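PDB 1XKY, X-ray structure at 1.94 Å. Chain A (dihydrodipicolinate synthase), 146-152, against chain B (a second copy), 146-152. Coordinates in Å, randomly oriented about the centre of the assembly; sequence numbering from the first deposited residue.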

ATOM      1  N   VAL A 146      -1.862  16.298  -1.806  1.00 15.02           N
ATOM      2  CA  VAL A 146      -1.497  15.428  -2.920  1.00 15.49           C
ATOM      3  C   VAL A 146      -0.501  14.348  -2.475  1.00 15.09           C
ATOM      4  O   VAL A 146       0.681  14.369  -2.857  1.00 14.84           O
ATOM      5  CB  VAL A 146      -1.006  16.258  -4.131  1.00 15.44           C
ATOM      6  CG1 VAL A 146       0.263  17.062  -3.800  1.00 16.10           C
ATOM      7  CG2 VAL A 146      -0.817  15.376  -5.361  1.00 16.09           C
ATOM      8  N   PRO A 147      -0.979  13.401  -1.640  1.00 15.22           N
ATOM      9  CA  PRO A 147      -0.117  12.338  -1.120  1.00 15.35           C
ATOM     10  C   PRO A 147       0.487  11.477  -2.222  1.00 15.70           C
ATOM     11  O   PRO A 147       1.562  10.913  -2.042  1.00 16.00           O
ATOM     12  CB  PRO A 147      -1.069  11.517  -0.229  1.00 15.17           C
ATOM     13  CG  PRO A 147      -2.425  11.838  -0.734  1.00 15.38           C
ATOM     14  CD  PRO A 147      -2.356  13.265  -1.124  1.00 15.27           C
ATOM     15  N   GLY A 148      -0.208  11.385  -3.353  1.00 16.14           N
ATOM     16  CA  GLY A 148       0.306  10.703  -4.535  1.00 16.93           C
ATOM     17  C   GLY A 148       1.532  11.340  -5.180  1.00 17.35           C
ATOM     18  O   GLY A 148       2.137  10.729  -6.061  1.00 17.90           O
ATOM     19  N   ARG A 149       1.886  12.564  -4.767  1.00 17.27           N
ATOM     20  CA  ARG A 149       3.136  13.204  -5.194  1.00 17.54           C
ATOM     21  C   ARG A 149       4.049  13.611  -4.039  1.00 17.35           C
ATOM     22  O   ARG A 149       5.269  13.627  -4.197  1.00 17.09           O
ATOM     23  CB  ARG A 149       2.850  14.421  -6.071  1.00 17.45           C
ATOM     24  CG  ARG A 149       2.231  14.060  -7.396  1.00 18.54           C
ATOM     25  CD  ARG A 149       1.905  15.289  -8.207  1.00 19.74           C
ATOM     26  NE  ARG A 149       1.277  14.934  -9.474  1.00 21.48           N
ATOM     27  CZ  ARG A 149       1.924  14.619 -10.596  1.00 23.52           C
ATOM     28  NH1 ARG A 149       3.256  14.593 -10.647  1.00 22.07           N
ATOM     29  NH2 ARG A 149       1.223  14.313 -11.682  1.00 25.79           N
ATOM     30  N   SER A 150       3.465  13.940  -2.890  1.00 17.08           N
ATOM     31  CA  SER A 150       4.226  14.423  -1.750  1.00 17.19           C
ATOM     32  C   SER A 150       4.392  13.390  -0.642  1.00 17.56           C
ATOM     33  O   SER A 150       5.123  13.656   0.307  1.00 17.72           O
ATOM     34  CB  SER A 150       3.587  15.688  -1.182  1.00 17.02           C
ATOM     35  OG  SER A 150       3.724  16.761  -2.095  1.00 16.63           O
ATOM     36  N   ILE A 151       3.704  12.247  -0.765  1.00 17.75           N
ATOM     37  CA  ILE A 151       3.734  11.143   0.213  1.00 18.37           C
ATOM     38  C   ILE A 151       2.892  11.437   1.459  1.00 18.07           C
ATOM     39  O   ILE A 151       1.958  10.698   1.781  1.00 17.66           O
ATOM     40  CB  ILE A 151       5.190  10.741   0.603  1.00 19.02           C
ATOM     41  CG1 ILE A 151       5.994  10.474  -0.689  1.00 20.22           C
ATOM     42  CG2 ILE A 151       5.187   9.580   1.616  1.00 20.24           C
ATOM     43  CD1 ILE A 151       6.744   9.216  -0.741  1.00 21.85           C
ATOM     44  N   VAL A 152       3.231  12.519   2.152  1.00 17.78           N
ATOM     45  CA  VAL A 152       2.483  12.938   3.331  1.00 18.12           C
ATOM     46  C   VAL A 152       1.075  13.390   2.959  1.00 18.46           C
ATOM     47  O   VAL A 152       0.829  13.826   1.835  1.00 18.68           O
ATOM     48  CB  VAL A 152       3.199  14.080   4.076  1.00 18.17           C
ATOM     49  CG1 VAL A 152       4.541  13.608   4.612  1.00 17.64           C
ATOM     50  CG2 VAL A 152       3.376  15.283   3.162  1.00 18.85           C
TER
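Chain B, residues 146-152: VPGRSIV

No hydrogen bond joins the two stretches directly; the contact is instead made by one isoleucine from each copy, its methyl end set against the other chain's backbone. CD1 of I151(B) lies 3.0 Å from O of G148(A) and 3.4 Å from CA of R149(A), while CD1 of I151(A) lies 3.1 Å from O of G148(B). These methyl-to-carbonyl approaches are shorter than normal van der Waals contacts and mark crowding.

The register is reciprocal: the CA atoms of R149(A) and I151(B) are 7.0 Å apart, those of I151(A) and R149(B) 6.9 Å, so the segments run antiparallel. Chain B repeats the chain A fold, a short helix over 147-150 in which N of S150(B) donates to O of V146(B) at 2.8 Å. I151(B) then leaves helical geometry with phi 73°, and its CA-to-CB bond points toward chain A, as that of I151(A) points toward chain B. The isoleucines also meet each other, CD1 of I151(A) being 3.7 Å from CG1 of I151(B). Their conformations differ: chi2 is 156° (t) in I151(B) but -130°, between wells, in I151(A).

Water 1 reaches O of R149(B) at 2.6 Å and O of R149(A) at 3.3 Å; water 2 reaches the same atoms at 3.2 and 2.7 Å, though neither has protons for every acceptor.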

ATOM      1  N   VAL B 146      14.885   6.046  -3.980  1.00 16.05           N
ATOM      2  CA  VAL B 146      14.233   6.406  -2.713  1.00 16.46           C
ATOM      3  C   VAL B 146      12.717   6.606  -2.908  1.00 16.13           C
ATOM      4  O   VAL B 146      12.210   7.719  -2.875  1.00 16.52           O
ATOM      5  CB  VAL B 146      14.937   7.635  -2.057  1.00 16.20           C
ATOM      6  CG1 VAL B 146      14.824   8.898  -2.920  1.00 15.86           C
ATOM      7  CG2 VAL B 146      14.424   7.874  -0.635  1.00 16.99           C
ATOM      8  N   PRO B 147      11.980   5.504  -3.113  1.00 16.53           N
ATOM      9  CA  PRO B 147      10.537   5.595  -3.377  1.00 16.14           C
ATOM     10  C   PRO B 147       9.735   6.120  -2.176  1.00 16.00           C
ATOM     11  O   PRO B 147       8.648   6.680  -2.346  1.00 15.77           O
ATOM     12  CB  PRO B 147      10.148   4.156  -3.722  1.00 16.17           C
ATOM     13  CG  PRO B 147      11.212   3.318  -3.183  1.00 16.70           C
ATOM     14  CD  PRO B 147      12.456   4.108  -3.099  1.00 16.48           C
ATOM     15  N   GLY B 148      10.295   5.958  -0.984  1.00 16.17           N
ATOM     16  CA  GLY B 148       9.743   6.529   0.232  1.00 16.64           C
ATOM     17  C   GLY B 148       9.761   8.047   0.262  1.00 16.63           C
ATOM     18  O   GLY B 148       9.135   8.635   1.125  1.00 17.11           O
ATOM     19  N   ARG B 149      10.486   8.678  -0.665  1.00 16.50           N
ATOM     20  CA  ARG B 149      10.457  10.136  -0.824  1.00 16.78           C
ATOM     21  C   ARG B 149      10.021  10.575  -2.226  1.00 16.78           C
ATOM     22  O   ARG B 149       9.364  11.593  -2.370  1.00 17.00           O
ATOM     23  CB  ARG B 149      11.831  10.737  -0.494  1.00 16.81           C
ATOM     24  CG  ARG B 149      12.207  10.626   0.971  1.00 17.49           C
ATOM     25  CD  ARG B 149      13.535  11.268   1.287  1.00 19.54           C
ATOM     26  NE  ARG B 149      13.912  11.030   2.682  1.00 20.94           N
ATOM     27  CZ  ARG B 149      13.546  11.778   3.729  1.00 22.67           C
ATOM     28  NH1 ARG B 149      12.799  12.868   3.584  1.00 21.71           N
ATOM     29  NH2 ARG B 149      13.949  11.438   4.944  1.00 23.63           N
ATOM     30  N   SER B 150      10.393   9.809  -3.255  1.00 16.99           N
ATOM     31  CA  SER B 150      10.099  10.173  -4.645  1.00 16.89           C
ATOM     32  C   SER B 150       8.964   9.380  -5.283  1.00 17.29           C
ATOM     33  O   SER B 150       8.595   9.674  -6.426  1.00 16.91           O
ATOM     34  CB  SER B 150      11.359  10.030  -5.499  1.00 16.54           C
ATOM     35  OG  SER B 150      12.388  10.873  -5.007  1.00 15.89           O
ATOM     36  N   ILE B 151       8.428   8.387  -4.562  1.00 17.80           N
ATOM     37  CA  ILE B 151       7.309   7.528  -5.028  1.00 18.35           C
ATOM     38  C   ILE B 151       7.717   6.520  -6.116  1.00 18.04           C
ATOM     39  O   ILE B 151       7.566   5.299  -5.938  1.00 17.42           O
ATOM     40  CB  ILE B 151       6.080   8.365  -5.464  1.00 18.95           C
ATOM     41  CG1 ILE B 151       5.461   9.032  -4.233  1.00 20.21           C
ATOM     42  CG2 ILE B 151       5.040   7.509  -6.181  1.00 19.68           C
ATOM     43  CD1 ILE B 151       4.689  10.236  -4.553  1.00 21.09           C
ATOM     44  N   VAL B 152       8.216   7.036  -7.234  1.00 17.43           N
ATOM     45  CA  VAL B 152       8.778   6.200  -8.295  1.00 17.55           C
ATOM     46  C   VAL B 152       9.978   5.377  -7.801  1.00 17.70           C
ATOM     47  O   VAL B 152      10.655   5.749  -6.836  1.00 17.30           O
ATOM     48  CB  VAL B 152       9.191   7.033  -9.552  1.00 17.42           C
ATOM     49  CG1 VAL B 152       7.965   7.726 -10.183  1.00 17.21           C
ATOM     50  CG2 VAL B 152      10.286   8.050  -9.216  1.00 17.01           C
TER
HETATM   51  O   HOH W   1       7.654  13.457  -1.925  1.00 26.55           O
HETATM   52  O   HOH W   2       7.486  12.321  -4.832  1.00 26.67           O